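Local structure of pili retraction protein PilT (Thermus thermophilus, 5FL3) at residues G145-L150 against P171-H176; A152-I157 against S181-R186; D193-G198 against I210-M215. The protein binds ADP and probably hydrolyses ATP to power the retraction of pili. One frame throughout, in Å; residues are numbered along the deposited sequence.

Contact 1 of 3, residues G145-L150 against P171-H176. With ADP (adenosine-5'-diphosphate), chain B.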
loop_
_atom_site.group_PDB
_atom_site.type_symbol
_atom_site.label_atom_id
_atom_site.label_comp_id
_atom_site.label_asym_id
_atom_site.label_seq_id
_atom_site.Cartn_x
_atom_site.Cartn_y
_atom_site.Cartn_z
ATOM N N GLY A 145 -1.540 0.572 4.934
ATOM C CA GLY A 145 -2.659 0.830 4.042
ATOM C C GLY A 145 -2.294 1.508 2.731
ATOM O O GLY A 145 -3.119 2.211 2.139
ATOM N N LYS A 146 -1.065 1.288 2.267
ATOM C CA LYS A 146 -0.586 1.907 1.038
ATOM C C LYS A 146 -1.281 1.296 -0.175
ATOM O O LYS A 146 -1.769 2.034 -1.032
ATOM C CB LYS A 146 0.933 1.783 0.931
ATOM C CG LYS A 146 1.675 2.467 2.079
ATOM C CD LYS A 146 3.144 2.605 1.797
ATOM C CE LYS A 146 3.807 1.262 1.599
ATOM N NZ LYS A 146 3.676 0.428 2.839
ATOM N N SER A 147 -1.352 -0.039 -0.225
ATOM C CA SER A 147 -2.062 -0.767 -1.287
ATOM C C SER A 147 -3.511 -0.309 -1.425
ATOM O O SER A 147 -4.072 -0.248 -2.526
ATOM C CB SER A 147 -2.060 -2.274 -1.006
ATOM O OG SER A 147 -0.753 -2.759 -0.840
ATOM N N THR A 148 -4.107 -0.017 -0.275
ATOM C CA THR A 148 -5.517 0.300 -0.182
ATOM C C THR A 148 -5.765 1.720 -0.639
ATOM O O THR A 148 -6.696 1.995 -1.392
ATOM C CB THR A 148 -6.026 0.107 1.255
ATOM O OG1 THR A 148 -5.724 -1.230 1.690
ATOM C CG2 THR A 148 -7.496 0.299 1.300
ATOM N N THR A 149 -4.924 2.637 -0.195
ATOM C CA THR A 149 -5.077 3.986 -0.673
ATOM C C THR A 149 -4.947 3.991 -2.190
ATOM O O THR A 149 -5.783 4.597 -2.887
ATOM C CB THR A 149 -4.081 4.897 -0.031
ATOM O OG1 THR A 149 -4.439 5.035 1.348
ATOM C CG2 THR A 149 -4.096 6.259 -0.709
ATOM N N LEU A 150 -3.949 3.259 -2.699
ATOM C CA LEU A 150 -3.739 3.161 -4.149
ATOM C C LEU A 150 -4.941 2.539 -4.858
ATOM O O LEU A 150 -5.368 3.031 -5.897
ATOM C CB LEU A 150 -2.485 2.358 -4.471
ATOM C CG LEU A 150 -1.148 3.055 -4.192
ATOM C CD1 LEU A 150 -0.013 2.115 -4.541
ATOM C CD2 LEU A 150 -1.018 4.365 -4.937
ATOM N N PRO A 171 2.637 -8.601 -4.631
ATOM C CA PRO A 171 1.721 -9.192 -5.630
ATOM C C PRO A 171 0.499 -8.282 -5.914
ATOM O O PRO A 171 0.412 -7.191 -5.347
ATOM C CB PRO A 171 1.268 -10.483 -4.944
ATOM C CG PRO A 171 1.153 -10.043 -3.480
ATOM C CD PRO A 171 2.207 -8.936 -3.259
ATOM N N ILE A 172 -0.432 -8.721 -6.756
ATOM C CA ILE A 172 -1.683 -7.971 -6.930
ATOM C C ILE A 172 -2.532 -8.118 -5.680
ATOM O O ILE A 172 -2.868 -9.240 -5.304
ATOM C CB ILE A 172 -2.510 -8.445 -8.143
ATOM C CG1 ILE A 172 -1.742 -8.234 -9.438
ATOM C CG2 ILE A 172 -3.828 -7.689 -8.202
ATOM C CD1 ILE A 172 -2.434 -8.778 -10.629
ATOM N N GLU A 173 -2.864 -6.994 -5.042
ATOM C CA GLU A 173 -3.595 -7.000 -3.778
ATOM C C GLU A 173 -5.088 -6.785 -4.006
ATOM O O GLU A 173 -5.919 -7.348 -3.303
ATOM C CB GLU A 173 -3.043 -5.926 -2.820
ATOM C CG GLU A 173 -1.566 -6.109 -2.371
ATOM C CD GLU A 173 -1.372 -7.275 -1.405
ATOM O OE1 GLU A 173 -2.401 -7.889 -1.009
ATOM O OE2 GLU A 173 -0.196 -7.590 -1.054
ATOM N N PHE A 174 -5.416 -5.970 -4.999
ATOM C CA PHE A 174 -6.800 -5.687 -5.376
ATOM C C PHE A 174 -7.030 -5.974 -6.850
ATOM O O PHE A 174 -6.182 -5.641 -7.685
ATOM C CB PHE A 174 -7.146 -4.234 -5.083
ATOM C CG PHE A 174 -7.269 -3.935 -3.633
ATOM C CD1 PHE A 174 -8.482 -4.101 -2.982
ATOM C CD2 PHE A 174 -6.174 -3.497 -2.910
ATOM C CE1 PHE A 174 -8.598 -3.830 -1.639
ATOM C CE2 PHE A 174 -6.281 -3.227 -1.569
ATOM C CZ PHE A 174 -7.492 -3.395 -0.929
ATOM N N LEU A 175 -8.171 -6.589 -7.168
ATOM C CA LEU A 175 -8.573 -6.816 -8.560
ATOM C C LEU A 175 -9.561 -5.746 -9.035
ATOM O O LEU A 175 -10.633 -5.557 -8.449
ATOM C CB LEU A 175 -9.186 -8.198 -8.723
ATOM C CG LEU A 175 -8.193 -9.319 -8.475
ATOM C CD1 LEU A 175 -8.924 -10.654 -8.408
ATOM C CD2 LEU A 175 -7.118 -9.319 -9.559
ATOM N N HIS A 176 -9.190 -5.039 -10.094
ATOM C CA HIS A 176 -10.063 -4.025 -10.671
ATOM C C HIS A 176 -10.763 -4.575 -11.886
ATOM O O HIS A 176 -10.157 -5.284 -12.699
ATOM C CB HIS A 176 -9.280 -2.779 -11.077
ATOM C CG HIS A 176 -8.605 -2.088 -9.940
ATOM N ND1 HIS A 176 -9.226 -1.115 -9.188
ATOM C CD2 HIS A 176 -7.357 -2.218 -9.432
ATOM C CE1 HIS A 176 -8.385 -0.670 -8.270
ATOM N NE2 HIS A 176 -7.246 -1.328 -8.394
HETATM P PB ADP B . 0.440 -1.773 2.946
HETATM O O1B ADP B . 1.136 -3.040 3.423
HETATM O O2B ADP B . 1.043 -0.497 3.492
HETATM O O3B ADP B . 0.183 -1.719 1.457
HETATM P PA ADP B . -2.360 -2.562 3.100
HETATM O O1A ADP B . -1.972 -3.974 2.697
HETATM O O2A ADP B . -3.208 -1.688 2.182
HETATM O O3A ADP B . -1.027 -1.793 3.616
HETATM O "O5'" ADP B . -3.157 -2.620 4.499
HETATM C "C5'" ADP B . -2.910 -3.603 5.507
HETATM C "C4'" ADP B . -4.227 -3.799 6.264
HETATM O "O4'" ADP B . -4.718 -2.537 6.730
HETATM C "C3'" ADP B . -5.313 -4.417 5.394
HETATM O "O3'" ADP B . -5.839 -5.522 6.130
HETATM C "C2'" ADP B . -6.352 -3.318 5.192
HETATM O "O2'" ADP B . -7.698 -3.794 5.287
HETATM C "C1'" ADP B . -6.078 -2.326 6.315
HETATM N N9 ADP B . -6.266 -0.906 5.890
HETATM C C8 ADP B . -5.834 -0.365 4.730
HETATM N N7 ADP B . -6.147 0.956 4.637
HETATM C C5 ADP B . -6.809 1.284 5.769
HETATM C C6 ADP B . -7.426 2.513 6.323
HETATM N N6 ADP B . -7.380 3.666 5.619
HETATM N N1 ADP B . -8.018 2.430 7.555
HETATM C C2 ADP B . -8.055 1.279 8.259
HETATM N N3 ADP B . -7.512 0.125 7.817
HETATM C C4 ADP B . -6.888 0.059 6.600
#
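Glu173 meets Ser147 with its methylene carbon and not with its charge: Glu173 CG lies 3.8 Å from Ser147 OG, while the carboxylate turns away. The bend at chi2 (-71°) is what swings it off, and OE1 forms a salt bridge with Arg106 on strand 100-108. Ser147 in turn spends its hydroxyl on the nucleotide, OG donating to O3B of ADP at 2.7 Å. The next residue of the loop, Phe174, brings a ring edge to the helix. Its CZ lies 3.8 Å from Thr148 OG1, close to the ring plane, and CE2 reaches the carbonyl O of Ser147 obliquely.

Residues 145-147 close the P-loop (Walker A motif), which wraps the phosphates at the start of helix 146-160, and Thr148 follows it. Gly145, at the N-cap, has backbone angles that suit glycine, and a side chain there would probably run into N7 of the adenine. Lys146 folds back at chi3 and chi4, which brings NZ to O2B of the beta phosphate at 2.9 Å, and its own backbone N-H points almost straight at the same oxygen (168°). A small hydroxyl residue suits position 147, because both Ser147 N and OG can reach O3B. Thr148 serves the alpha phosphate: OG1 donates to O2A at 2.6 Å, and the bond from its backbone N to that oxygen is weak. Several donors at a helix N-terminus probably help to offset the phosphate charge. On the loop side, Phe174 O and His176 N are both held by the side-chain amide of Gln185.

Contact 2 of 3, residues A152-I157 against S181-R186; sequences ALIDHI and SLVVQR
Ile154 reaches from helix 146-160 to Val183 on strand 182-187. The helix is the connection of a beta-alpha-beta crossover in the P-loop NTPase core, joining strand 134-139 to strand 164-169 of the same parallel run, and strand 182-187 lies beside 164-169 at the outer end of the sheet. From the backbone of Ile154, CB points at this edge strand and divides into two branches. CG2, set anti to the backbone N, makes the contact: it lies 4.4 Å from Val183 CG1, an apolar touch at the loose end of van der Waals range. The same methyl packs on CE1 of the His176 imidazole, and His176 CB rests on Val183 CG1. The other branch runs beside the backbone N (chi1 -68°) and is fully stretched at chi2 (179°), and this carries CG1 and then CD1 on to the terminal methyl of Met211. A branched aliphatic residue suits the position because its arms fill two directions at once.

One turn later a hydroxyl faces the helix. Ser181, just before the strand, brings OG to 3.5 Å from the carbonyl O of Ile157, a near contact. The hydroxyl has its real partners elsewhere: it donates to Tyr161 O and accepts from Lys163 N, beyond the helix end, while Ser181 N is bonded to Asn158 OD1. Serine suits this buried spot, small enough to sit by the helix end with a hydroxyl that can both accept and donate. Ile157 sends its longer branch away from the strand, and its methyl CG2 comes within 4.1 Å of Ser181 OG.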
loop_
_atom_site.group_PDB
_atom_site.type_symbol
_atom_site.label_atom_id
_atom_site.label_comp_id
_atom_site.label_asym_id
_atom_site.label_seq_id
_atom_site.Cartn_x
_atom_site.Cartn_y
_atom_site.Cartn_z
ATOM N N ALA A 152 -8.031 2.627 -3.964
ATOM C CA ALA A 152 -9.177 3.538 -3.924
ATOM C C ALA A 152 -8.942 4.597 -4.967
ATOM O O ALA A 152 -9.856 5.005 -5.674
ATOM C CB ALA A 152 -9.357 4.187 -2.527
ATOM N N LEU A 153 -7.694 5.026 -5.062
ATOM C CA LEU A 153 -7.308 6.061 -6.001
ATOM C C LEU A 153 -7.455 5.584 -7.461
ATOM O O LEU A 153 -7.924 6.317 -8.307
ATOM C CB LEU A 153 -5.880 6.505 -5.698
ATOM C CG LEU A 153 -5.297 7.521 -6.652
ATOM C CD1 LEU A 153 -6.228 8.717 -6.685
ATOM C CD2 LEU A 153 -3.903 7.915 -6.216
ATOM N N ILE A 154 -7.083 4.345 -7.744
ATOM C CA ILE A 154 -7.210 3.804 -9.088
ATOM C C ILE A 154 -8.684 3.637 -9.459
ATOM O O ILE A 154 -9.096 3.898 -10.592
ATOM C CB ILE A 154 -6.476 2.433 -9.211
ATOM C CG1 ILE A 154 -4.963 2.612 -9.090
ATOM C CG2 ILE A 154 -6.839 1.718 -10.506
ATOM C CD1 ILE A 154 -4.201 1.337 -9.168
ATOM N N ASP A 155 -9.470 3.200 -8.483
ATOM C CA ASP A 155 -10.895 2.954 -8.657
ATOM C C ASP A 155 -11.632 4.231 -9.028
ATOM O O ASP A 155 -12.566 4.223 -9.818
ATOM C CB ASP A 155 -11.470 2.356 -7.366
ATOM C CG ASP A 155 -12.947 2.022 -7.472
ATOM O OD1 ASP A 155 -13.297 1.109 -8.252
ATOM O OD2 ASP A 155 -13.753 2.661 -6.752
ATOM N N HIS A 156 -11.194 5.334 -8.444
ATOM C CA HIS A 156 -11.822 6.619 -8.678
ATOM C C HIS A 156 -11.607 7.077 -10.088
ATOM O O HIS A 156 -12.520 7.605 -10.724
ATOM C CB HIS A 156 -11.272 7.675 -7.740
ATOM C CG HIS A 156 -11.880 9.020 -7.958
ATOM N ND1 HIS A 156 -13.159 9.333 -7.541
ATOM C CD2 HIS A 156 -11.398 10.126 -8.571
ATOM C CE1 HIS A 156 -13.430 10.580 -7.874
ATOM N NE2 HIS A 156 -12.380 11.084 -8.501
ATOM N N ILE A 157 -10.371 6.900 -10.548
ATOM C CA ILE A 157 -9.975 7.169 -11.927
ATOM C C ILE A 157 -10.756 6.278 -12.909
ATOM O O ILE A 157 -11.332 6.746 -13.902
ATOM C CB ILE A 157 -8.456 6.946 -12.096
ATOM C CG1 ILE A 157 -7.687 8.034 -11.350
ATOM C CG2 ILE A 157 -8.063 6.920 -13.561
ATOM C CD1 ILE A 157 -6.217 7.773 -11.266
ATOM N N SER A 181 -12.284 3.167 -17.436
ATOM C CA SER A 181 -10.886 3.005 -17.850
ATOM C C SER A 181 -10.546 1.571 -18.171
ATOM O O SER A 181 -11.275 0.664 -17.800
ATOM C CB SER A 181 -9.936 3.474 -16.755
ATOM O OG SER A 181 -10.048 4.857 -16.529
ATOM N N LEU A 182 -9.440 1.375 -18.880
ATOM C CA LEU A 182 -8.800 0.070 -18.934
ATOM C C LEU A 182 -7.858 -0.039 -17.739
ATOM O O LEU A 182 -7.142 0.902 -17.404
ATOM C CB LEU A 182 -8.024 -0.133 -20.228
ATOM C CG LEU A 182 -8.805 -0.108 -21.529
ATOM C CD1 LEU A 182 -7.841 -0.322 -22.701
ATOM C CD2 LEU A 182 -9.867 -1.176 -21.487
ATOM N N VAL A 183 -7.880 -1.180 -17.074
ATOM C CA VAL A 183 -6.982 -1.411 -15.969
ATOM C C VAL A 183 -6.214 -2.682 -16.277
ATOM O O VAL A 183 -6.769 -3.773 -16.234
ATOM C CB VAL A 183 -7.732 -1.519 -14.633
ATOM C CG1 VAL A 183 -6.747 -1.562 -13.473
ATOM C CG2 VAL A 183 -8.623 -0.336 -14.472
ATOM N N VAL A 184 -4.945 -2.512 -16.637
ATOM C CA VAL A 184 -4.065 -3.599 -17.023
ATOM C C VAL A 184 -3.188 -3.877 -15.831
ATOM O O VAL A 184 -2.384 -3.030 -15.446
ATOM C CB VAL A 184 -3.206 -3.225 -18.242
ATOM C CG1 VAL A 184 -2.151 -4.280 -18.508
ATOM C CG2 VAL A 184 -4.092 -3.016 -19.472
ATOM N N GLN A 185 -3.347 -5.059 -15.237
ATOM C CA GLN A 185 -2.610 -5.417 -14.020
ATOM C C GLN A 185 -1.645 -6.581 -14.247
ATOM O O GLN A 185 -2.029 -7.700 -14.601
ATOM C CB GLN A 185 -3.581 -5.743 -12.888
ATOM C CG GLN A 185 -4.670 -4.687 -12.713
ATOM C CD GLN A 185 -5.493 -4.937 -11.475
ATOM O OE1 GLN A 185 -6.636 -5.391 -11.556
ATOM N NE2 GLN A 185 -4.907 -4.665 -10.316
ATOM N N ARG A 186 -0.378 -6.280 -14.004
ATOM C CA ARG A 186 0.733 -7.148 -14.325
ATOM C C ARG A 186 1.462 -7.581 -13.055
ATOM O O ARG A 186 2.102 -6.768 -12.402
ATOM C CB ARG A 186 1.672 -6.422 -15.294
ATOM C CG ARG A 186 1.298 -6.710 -16.705
ATOM C CD ARG A 186 1.545 -5.625 -17.697
ATOM N NE ARG A 186 2.919 -5.497 -18.155
ATOM C CZ ARG A 186 3.686 -6.431 -18.730
ATOM N NH1 ARG A 186 3.284 -7.677 -18.929
ATOM N NH2 ARG A 186 4.909 -6.083 -19.104
#

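Contact 3 of 3, residues D193-G198 against I210-M215; sequences DSFYTG and IMVGEM
Phe195, in the first turn of helix 195-202, lays its ring against the chain as it leaves strand 209-212, and this one side chain makes nearly all of the close packing. The carbonyl O of Glu214 sits 3.4 Å above the plane of the Phe195 ring, displaced toward the rim, and Glu214 CG abuts CE2 and CZ. At the root of the ring Val212 CG1 approaches CD1 obliquely, at 4.0 Å. Gly213 brings its backbone N to 3.8 Å from CE1; a side chain at Gly213 would press against that corner, so glycine suits the turn. Ile168 of strand 164-169 and the loop residues Asp170, Val188 and Arg216 also touch the ring.

The looser side is the rim, where Glu214 lies: its first torsion (chi1 39°) places CG between N and the carbonyl carbon, and the extended chain carries the carboxylate past the ring at 37° to its plane. Ser194 caps the helix that carries Phe195, its OG accepting from Thr197 N in an almost straight bond (177°). With an alanine in place of Phe195, the Glu214 carbonyl and CG would probably lose the surface they rest on, opening a gap between the helix and the turn.

Strand 209-212 and this turn probably correspond to the Walker B region of secretion ATPases, and the side chain of Glu214 is about 8 Å from the bound ADP. The ring meets Glu214 chiefly through its carbonyl O and CG, the carboxylate only skirting CZ, so the contact probably helps place this residue by packing, not by a polar bond.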
loop_
_atom_site.group_PDB
_atom_site.type_symbol
_atom_site.label_atom_id
_atom_site.label_comp_id
_atom_site.label_asym_id
_atom_site.label_seq_id
_atom_site.Cartn_x
_atom_site.Cartn_y
_atom_site.Cartn_z
ATOM N N ASP A 193 8.723 -9.775 -15.378
ATOM C CA ASP A 193 9.826 -10.173 -14.491
ATOM C C ASP A 193 10.048 -9.294 -13.274
ATOM O O ASP A 193 10.390 -9.791 -12.215
ATOM C CB ASP A 193 11.126 -10.256 -15.282
ATOM C CG ASP A 193 11.102 -11.388 -16.287
ATOM O OD1 ASP A 193 10.454 -12.415 -15.984
ATOM O OD2 ASP A 193 11.691 -11.254 -17.381
ATOM N N SER A 194 9.844 -7.993 -13.410
ATOM C CA SER A 194 10.151 -7.075 -12.321
ATOM C C SER A 194 9.361 -5.792 -12.448
ATOM O O SER A 194 8.707 -5.569 -13.461
ATOM C CB SER A 194 11.648 -6.747 -12.295
ATOM O OG SER A 194 12.032 -5.995 -13.440
ATOM N N PHE A 195 9.452 -4.944 -11.425
ATOM C CA PHE A 195 8.932 -3.584 -11.502
ATOM C C PHE A 195 9.554 -2.829 -12.648
ATOM O O PHE A 195 8.866 -2.087 -13.349
ATOM C CB PHE A 195 9.178 -2.825 -10.209
ATOM C CG PHE A 195 8.353 -3.321 -9.073
ATOM C CD1 PHE A 195 6.962 -3.356 -9.177
ATOM C CD2 PHE A 195 8.951 -3.764 -7.903
ATOM C CE1 PHE A 195 6.186 -3.826 -8.125
ATOM C CE2 PHE A 195 8.188 -4.239 -6.850
ATOM C CZ PHE A 195 6.803 -4.269 -6.954
ATOM N N TYR A 196 10.854 -3.028 -12.844
ATOM C CA TYR A 196 11.556 -2.298 -13.882
ATOM C C TYR A 196 11.047 -2.722 -15.253
ATOM O O TYR A 196 10.687 -1.873 -16.065
ATOM C CB TYR A 196 13.074 -2.492 -13.794
ATOM C CG TYR A 196 13.791 -1.641 -14.813
ATOM C CD1 TYR A 196 14.011 -0.288 -14.583
ATOM C CD2 TYR A 196 14.209 -2.176 -16.025
ATOM C CE1 TYR A 196 14.636 0.507 -15.531
ATOM C CE2 TYR A 196 14.847 -1.387 -16.980
ATOM C CZ TYR A 196 15.057 -0.051 -16.726
ATOM O OH TYR A 196 15.683 0.734 -17.670
ATOM N N THR A 197 11.013 -4.031 -15.498
ATOM C CA THR A 197 10.512 -4.590 -16.758
ATOM C C THR A 197 9.106 -4.096 -17.058
ATOM O O THR A 197 8.778 -3.692 -18.177
ATOM C CB THR A 197 10.498 -6.119 -16.708
ATOM O OG1 THR A 197 11.846 -6.583 -16.611
ATOM C CG2 THR A 197 9.906 -6.682 -17.964
ATOM N N GLY A 198 8.276 -4.138 -16.031
ATOM C CA GLY A 198 6.911 -3.698 -16.177
ATOM C C GLY A 198 6.850 -2.216 -16.482
ATOM O O GLY A 198 6.105 -1.810 -17.370
ATOM N N ILE A 210 0.270 5.019 -14.798
ATOM C CA ILE A 210 1.102 3.878 -14.451
ATOM C C ILE A 210 1.275 3.763 -12.933
ATOM O O ILE A 210 1.694 4.695 -12.257
ATOM C CB ILE A 210 2.499 3.955 -15.112
ATOM C CG1 ILE A 210 2.382 4.157 -16.625
ATOM C CG2 ILE A 210 3.338 2.703 -14.763
ATOM C CD1 ILE A 210 3.722 4.431 -17.303
ATOM N N MET A 211 0.942 2.600 -12.402
ATOM C CA MET A 211 1.161 2.343 -10.992
ATOM C C MET A 211 2.279 1.327 -10.834
ATOM O O MET A 211 2.199 0.219 -11.353
ATOM C CB MET A 211 -0.120 1.851 -10.325
ATOM C CG MET A 211 -0.058 1.883 -8.815
ATOM S SD MET A 211 0.435 0.315 -8.089
ATOM C CE MET A 211 -1.168 -0.473 -7.974
ATOM N N VAL A 212 3.336 1.740 -10.151
ATOM C CA VAL A 212 4.452 0.877 -9.815
ATOM C C VAL A 212 4.385 0.586 -8.332
ATOM O O VAL A 212 4.666 1.480 -7.536
ATOM C CB VAL A 212 5.801 1.544 -10.110
ATOM C CG1 VAL A 212 6.891 0.499 -10.194
ATOM C CG2 VAL A 212 5.724 2.369 -11.372
ATOM N N GLY A 213 4.022 -0.647 -7.966
ATOM C CA GLY A 213 3.757 -1.021 -6.578
ATOM C C GLY A 213 4.783 -0.542 -5.563
ATOM O O GLY A 213 4.431 -0.089 -4.475
ATOM N N GLU A 214 6.061 -0.641 -5.918
ATOM C CA GLU A 214 7.124 -0.090 -5.087
ATOM C C GLU A 214 8.382 0.129 -5.900
ATOM O O GLU A 214 8.538 -0.453 -6.969
ATOM C CB GLU A 214 7.409 -0.996 -3.891
ATOM C CG GLU A 214 7.361 -2.447 -4.205
ATOM C CD GLU A 214 7.303 -3.333 -2.972
ATOM O OE1 GLU A 214 8.148 -3.152 -2.069
ATOM O OE2 GLU A 214 6.418 -4.222 -2.935
ATOM N N MET A 215 9.247 1.010 -5.395
ATOM C CA MET A 215 10.504 1.381 -6.046
ATOM C C MET A 215 11.685 0.998 -5.154
ATOM O O MET A 215 11.826 1.505 -4.047
ATOM C CB MET A 215 10.543 2.878 -6.342
ATOM C CG MET A 215 9.337 3.394 -7.107
ATOM S SD MET A 215 9.275 5.209 -7.239
ATOM C CE MET A 215 9.714 5.696 -5.563
#

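In the fold
All three contacts lie in the P-loop NTPase core and gather round its mixed sheet. Contacts 1 and 2 share helix 146-160, and their segments cross along the chain, 145-150 and 152-157 preceding 171-176 and 181-186; their centres are 10 Å apart. Contact 3 follows in series, about 14 Å from the centre of contact 1 and 15 Å from that of contact 2, using strand 209-212, which lies beside 164-169. Met211 ties it to the others, packing on Leu150 of contact 1 and Ile154 of contact 2. The nucleotide loop, edge strand and Walker B-like turn are linked by side chains packed between helix 146-160 and the sheet, and contact 1 holds the ADP phosphates.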